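Local coordinates for penaeus monodon metallodensovirus major capsid protein (Penaeus monodon metallodensovirus, PDB 6WH7) that forms the icosahedral capsid shell of a penaeid shrimp densovirus, assembling from sixty copies that presumably enclose and protect the viral genome, at residues T62-R67 against I297-R302; V87-C92 against S181-L186. One frame throughout, in Å; residues are numbered along the deposited sequence.

Interaction 1 (T62-R67 against I297-R302)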
# COMPACT_ATOMS: atom_id res chain seq x y z
N THR A 62 -74.06 43.78 16.88
CA THR A 62 -74.21 45.11 16.33
C THR A 62 -73.65 46.11 17.33
O THR A 62 -73.32 45.76 18.46
CB THR A 62 -75.66 45.45 16.01
OG1 THR A 62 -75.70 46.69 15.30
CG2 THR A 62 -76.47 45.59 17.27
N ALA A 63 -73.52 47.35 16.88
CA ALA A 63 -73.12 48.42 17.77
C ALA A 63 -73.98 49.64 17.48
O ALA A 63 -74.68 49.70 16.47
CB ALA A 63 -71.64 48.76 17.62
N ILE A 64 -73.92 50.60 18.39
CA ILE A 64 -74.46 51.93 18.18
C ILE A 64 -73.33 52.89 18.49
O ILE A 64 -72.88 53.00 19.63
CB ILE A 64 -75.67 52.22 19.06
CG1 ILE A 64 -76.84 51.34 18.64
CG2 ILE A 64 -76.04 53.68 18.99
CD1 ILE A 64 -78.00 51.38 19.57
N LYS A 65 -72.85 53.59 17.47
CA LYS A 65 -71.78 54.56 17.61
C LYS A 65 -72.38 55.95 17.42
O LYS A 65 -73.04 56.21 16.41
CB LYS A 65 -70.67 54.30 16.59
CG LYS A 65 -69.97 53.00 16.83
CD LYS A 65 -69.09 52.60 15.68
CE LYS A 65 -67.95 53.57 15.49
NZ LYS A 65 -67.08 53.16 14.37
N LEU A 66 -72.18 56.81 18.40
CA LEU A 66 -72.70 58.17 18.37
C LEU A 66 -71.59 59.14 18.70
O LEU A 66 -70.77 58.87 19.58
CB LEU A 66 -73.86 58.34 19.34
CG LEU A 66 -75.15 57.60 19.03
CD1 LEU A 66 -76.10 57.74 20.18
CD2 LEU A 66 -75.76 58.18 17.78
N ARG A 67 -71.58 60.27 18.01
CA ARG A 67 -70.55 61.28 18.19
C ARG A 67 -71.18 62.61 18.52
O ARG A 67 -72.26 62.95 18.03
CB ARG A 67 -69.67 61.39 16.95
CG ARG A 67 -68.59 62.42 17.05
CD ARG A 67 -67.68 62.35 15.86
NE ARG A 67 -68.38 62.53 14.60
CZ ARG A 67 -68.64 61.55 13.75
NH1 ARG A 67 -68.24 60.32 14.03
NH2 ARG A 67 -69.29 61.80 12.63
N ILE A 297 -71.62 51.39 21.98
CA ILE A 297 -72.14 50.25 22.71
C ILE A 297 -72.34 49.12 21.72
O ILE A 297 -72.96 49.31 20.67
CB ILE A 297 -73.45 50.60 23.45
CG1 ILE A 297 -73.94 49.41 24.26
CG2 ILE A 297 -74.50 51.12 22.49
CD1 ILE A 297 -75.00 49.75 25.23
N GLU A 298 -71.79 47.96 22.03
CA GLU A 298 -71.79 46.82 21.13
C GLU A 298 -72.83 45.83 21.61
O GLU A 298 -72.63 45.18 22.64
CB GLU A 298 -70.41 46.17 21.09
CG GLU A 298 -69.32 47.04 20.54
CD GLU A 298 -67.98 46.34 20.56
OE1 GLU A 298 -67.90 45.25 21.15
OE2 GLU A 298 -67.01 46.89 20.00
N PHE A 299 -73.90 45.66 20.86
CA PHE A 299 -74.94 44.72 21.26
C PHE A 299 -74.77 43.36 20.60
O PHE A 299 -74.33 43.26 19.46
CB PHE A 299 -76.32 45.26 20.92
CG PHE A 299 -76.76 46.38 21.78
CD1 PHE A 299 -77.40 46.13 22.97
CD2 PHE A 299 -76.55 47.69 21.40
CE1 PHE A 299 -77.82 47.16 23.76
CE2 PHE A 299 -76.97 48.71 22.19
CZ PHE A 299 -77.61 48.44 23.37
N GLU A 300 -75.10 42.32 21.35
CA GLU A 300 -75.39 41.02 20.78
C GLU A 300 -76.89 40.82 20.78
O GLU A 300 -77.57 41.13 21.76
CB GLU A 300 -74.73 39.90 21.58
CG GLU A 300 -73.24 39.84 21.46
CD GLU A 300 -72.65 38.77 22.33
OE1 GLU A 300 -73.38 38.20 23.16
OE2 GLU A 300 -71.44 38.49 22.19
N PHE A 301 -77.42 40.32 19.67
CA PHE A 301 -78.82 39.98 19.64
C PHE A 301 -78.99 38.58 19.06
O PHE A 301 -78.07 37.98 18.52
CB PHE A 301 -79.65 41.00 18.86
CG PHE A 301 -79.24 41.17 17.43
CD1 PHE A 301 -79.87 40.46 16.44
CD2 PHE A 301 -78.25 42.06 17.09
CE1 PHE A 301 -79.51 40.63 15.13
CE2 PHE A 301 -77.88 42.23 15.78
CZ PHE A 301 -78.52 41.52 14.80
N ARG A 302 -80.20 38.07 19.23
CA ARG A 302 -80.51 36.69 18.95
C ARG A 302 -81.93 36.63 18.42
O ARG A 302 -82.78 37.42 18.82
CB ARG A 302 -80.29 35.85 20.20
CG ARG A 302 -80.76 34.46 20.13
CD ARG A 302 -80.41 33.69 21.37
NE ARG A 302 -79.04 33.20 21.37
CZ ARG A 302 -78.49 32.53 22.37
NH1 ARG A 302 -79.18 32.30 23.46
NH2 ARG A 302 -77.25 32.10 22.28
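T62 and F299 face each other as an antiparallel hydrogen-bonded pair, T62 N reaching F299 O at 2.6 Å along a nearly straight N-H...O line of 168°. Two residues on, I64 and I297 form the next such pair, with I64 N to I297 O at 2.8 Å and the return bond from I297 N to I64 O at 3.1 Å. Between them A63 and E298 make a non-hydrogen-bonded pair whose CA atoms approach to 4.0 Å.

T62, I64, I297 and F299 place their side chains on one face of the ladder. CG2 of T62 meets CB of F299 at 3.7 Å, while CB of T62 lies at the edge of the F301 ring, close to the ring plane. I64 CB packs on I297 CG2, and CD1 of I64 comes obliquely to F299 CE2 at 3.9 Å. On the other face A63 CB lies near I297 O, at 3.4 Å, and beside CG of E298, at 4.1 Å.

The pairing joins strands 59-75 and 287-302 of an antiparallel sheet, consistent with the parvoviral jelly roll. Helix 108-113 covers the T62, I64 and F299 face, Q306 of a neighbouring subunit bonds A63 O, and strand 118-135 flanks 287-302.

Interaction 2 (V87-C92 against S181-L186); sequences VMRFYC and SSMREL
M183 carries CG anti to its backbone N (chi1 -175°), and that CG meets the F90 ring at CD1; the bend at chi3 (-73°) then turns the methyl CE toward V87 and R89. The thioether lies against the backbone of R89 and F90 in the short, weakly bonded helix: SD is 3.5 Å from F90 N and 3.8 Å from F90 CB, while CE touches V87 CG1 and R89 CD, both at 3.9 Å. The side chains of R89 and M183 cross at about a right angle.

The F90 ring is met at its edge, near its plane, by M183 CG and by L186 CD2, which reaches CE1 at 3.7 Å. R184 supplies the polar link. Its NH1 donates to F90 O at 2.9 Å, with the acceptor near the guanidinium plane and the donor in the carbonyl plane, although the N-H...O angle of 140° is bent. NH1 also bonds T295 OG1 of strand 287-302, so it is tied to both the helix and the strand.

The loop between strands 169-179 and 189-191 is thereby fastened to helix 88-92. F90 rests on L293 and T295 of strand 287-302, Y91 reaches strand 118-135, and R184 and L186 pack on strand 59-75.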
# COMPACT_ATOMS: atom_id res chain seq x y z
N VAL A 87 -74.76 54.57 32.32
CA VAL A 87 -76.17 54.55 31.98
C VAL A 87 -76.31 54.03 30.55
O VAL A 87 -75.57 54.45 29.66
CB VAL A 87 -76.78 55.96 32.11
CG1 VAL A 87 -78.24 55.95 31.78
CG2 VAL A 87 -76.53 56.49 33.49
N MET A 88 -77.24 53.09 30.35
CA MET A 88 -77.50 52.59 29.00
C MET A 88 -77.92 53.71 28.07
O MET A 88 -77.50 53.76 26.91
CB MET A 88 -78.58 51.51 29.04
CG MET A 88 -78.15 50.20 29.63
SD MET A 88 -76.94 49.34 28.63
CE MET A 88 -77.93 48.95 27.20
N ARG A 89 -78.74 54.63 28.57
CA ARG A 89 -79.26 55.72 27.76
C ARG A 89 -78.15 56.60 27.21
O ARG A 89 -78.36 57.31 26.21
CB ARG A 89 -80.21 56.54 28.60
CG ARG A 89 -80.93 57.61 27.88
CD ARG A 89 -81.78 58.36 28.83
NE ARG A 89 -82.83 57.52 29.41
CZ ARG A 89 -84.02 57.36 28.87
NH1 ARG A 89 -84.33 58.00 27.75
NH2 ARG A 89 -84.92 56.59 29.45
N PHE A 90 -76.97 56.57 27.82
CA PHE A 90 -75.86 57.40 27.39
C PHE A 90 -75.33 56.97 26.04
O PHE A 90 -75.01 57.81 25.19
CB PHE A 90 -74.78 57.33 28.47
CG PHE A 90 -73.54 58.12 28.18
CD1 PHE A 90 -73.54 59.49 28.30
CD2 PHE A 90 -72.37 57.48 27.86
CE1 PHE A 90 -72.40 60.20 28.06
CE2 PHE A 90 -71.23 58.19 27.63
CZ PHE A 90 -71.24 59.55 27.73
N TYR A 91 -75.21 55.66 25.82
CA TYR A 91 -74.59 55.13 24.62
C TYR A 91 -75.54 54.98 23.44
O TYR A 91 -75.19 55.32 22.31
CB TYR A 91 -73.97 53.78 24.95
CG TYR A 91 -72.91 53.90 25.98
CD1 TYR A 91 -71.60 54.15 25.62
CD2 TYR A 91 -73.21 53.79 27.32
CE1 TYR A 91 -70.63 54.27 26.56
CE2 TYR A 91 -72.24 53.91 28.27
CZ TYR A 91 -70.94 54.14 27.88
OH TYR A 91 -69.95 54.26 28.82
N CYS A 92 -76.72 54.43 23.67
CA CYS A 92 -77.63 54.05 22.59
C CYS A 92 -78.72 55.07 22.34
O CYS A 92 -79.60 54.82 21.51
CB CYS A 92 -78.21 52.67 22.87
SG CYS A 92 -78.77 52.42 24.53
N SER A 181 -82.46 64.48 29.10
CA SER A 181 -82.33 64.87 27.70
C SER A 181 -81.03 65.59 27.42
O SER A 181 -80.70 65.82 26.26
CB SER A 181 -83.49 65.76 27.30
OG SER A 181 -83.46 66.98 28.02
N SER A 182 -80.31 66.00 28.46
CA SER A 182 -79.04 66.67 28.34
C SER A 182 -77.86 65.71 28.49
O SER A 182 -76.73 66.17 28.61
CB SER A 182 -78.95 67.79 29.36
OG SER A 182 -77.74 68.50 29.19
N MET A 183 -78.13 64.41 28.52
CA MET A 183 -77.17 63.44 29.05
C MET A 183 -75.84 63.47 28.30
O MET A 183 -74.77 63.47 28.91
CB MET A 183 -77.77 62.05 29.01
CG MET A 183 -76.90 61.00 29.64
SD MET A 183 -77.71 59.40 29.73
CE MET A 183 -78.86 59.71 31.04
N ARG A 184 -75.88 63.49 26.96
CA ARG A 184 -74.64 63.26 26.23
C ARG A 184 -73.72 64.47 26.22
O ARG A 184 -72.51 64.30 26.31
CB ARG A 184 -74.92 62.81 24.80
CG ARG A 184 -75.32 61.37 24.70
CD ARG A 184 -75.46 61.00 23.26
NE ARG A 184 -74.19 61.15 22.57
CZ ARG A 184 -73.26 60.21 22.50
NH1 ARG A 184 -73.46 59.04 23.08
NH2 ARG A 184 -72.13 60.44 21.85
N GLU A 185 -74.24 65.68 26.11
CA GLU A 185 -73.37 66.82 26.36
C GLU A 185 -73.19 66.90 27.86
O GLU A 185 -74.16 67.00 28.60
CB GLU A 185 -73.92 68.12 25.78
CG GLU A 185 -75.10 68.77 26.47
CD GLU A 185 -76.39 68.12 26.12
OE1 GLU A 185 -76.36 67.05 25.50
OE2 GLU A 185 -77.45 68.70 26.43
N LEU A 186 -71.95 66.84 28.32
CA LEU A 186 -71.75 66.41 29.69
C LEU A 186 -71.85 67.66 30.54
O LEU A 186 -70.88 68.40 30.73
CB LEU A 186 -70.39 65.73 29.81
CG LEU A 186 -70.20 64.54 28.87
CD1 LEU A 186 -68.76 64.14 28.80
CD2 LEU A 186 -71.03 63.38 29.33

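How the interactions relate
Interactions 1 and 2 lie with their centres about 15 Å apart and touch directly, the helix and loop of interaction 2 packing against the strand pair of interaction 1. At the junction R184 NH2 lies 3.1 Å from L66 O on strand 59-75. L66 CD1 comes within 3.3 Å of Y91 O, and two apolar approaches join the helix to the paired strands, I64 CD1 with C92 CB and I297 CB with Y91 CB, each at 3.6 Å. In sequence, both segments of interaction 2 fall between the two strands that interaction 1 pairs. Subunit neighbours reach interaction 1, whereas no other chain touches interaction 2, which belongs to the subunit interior.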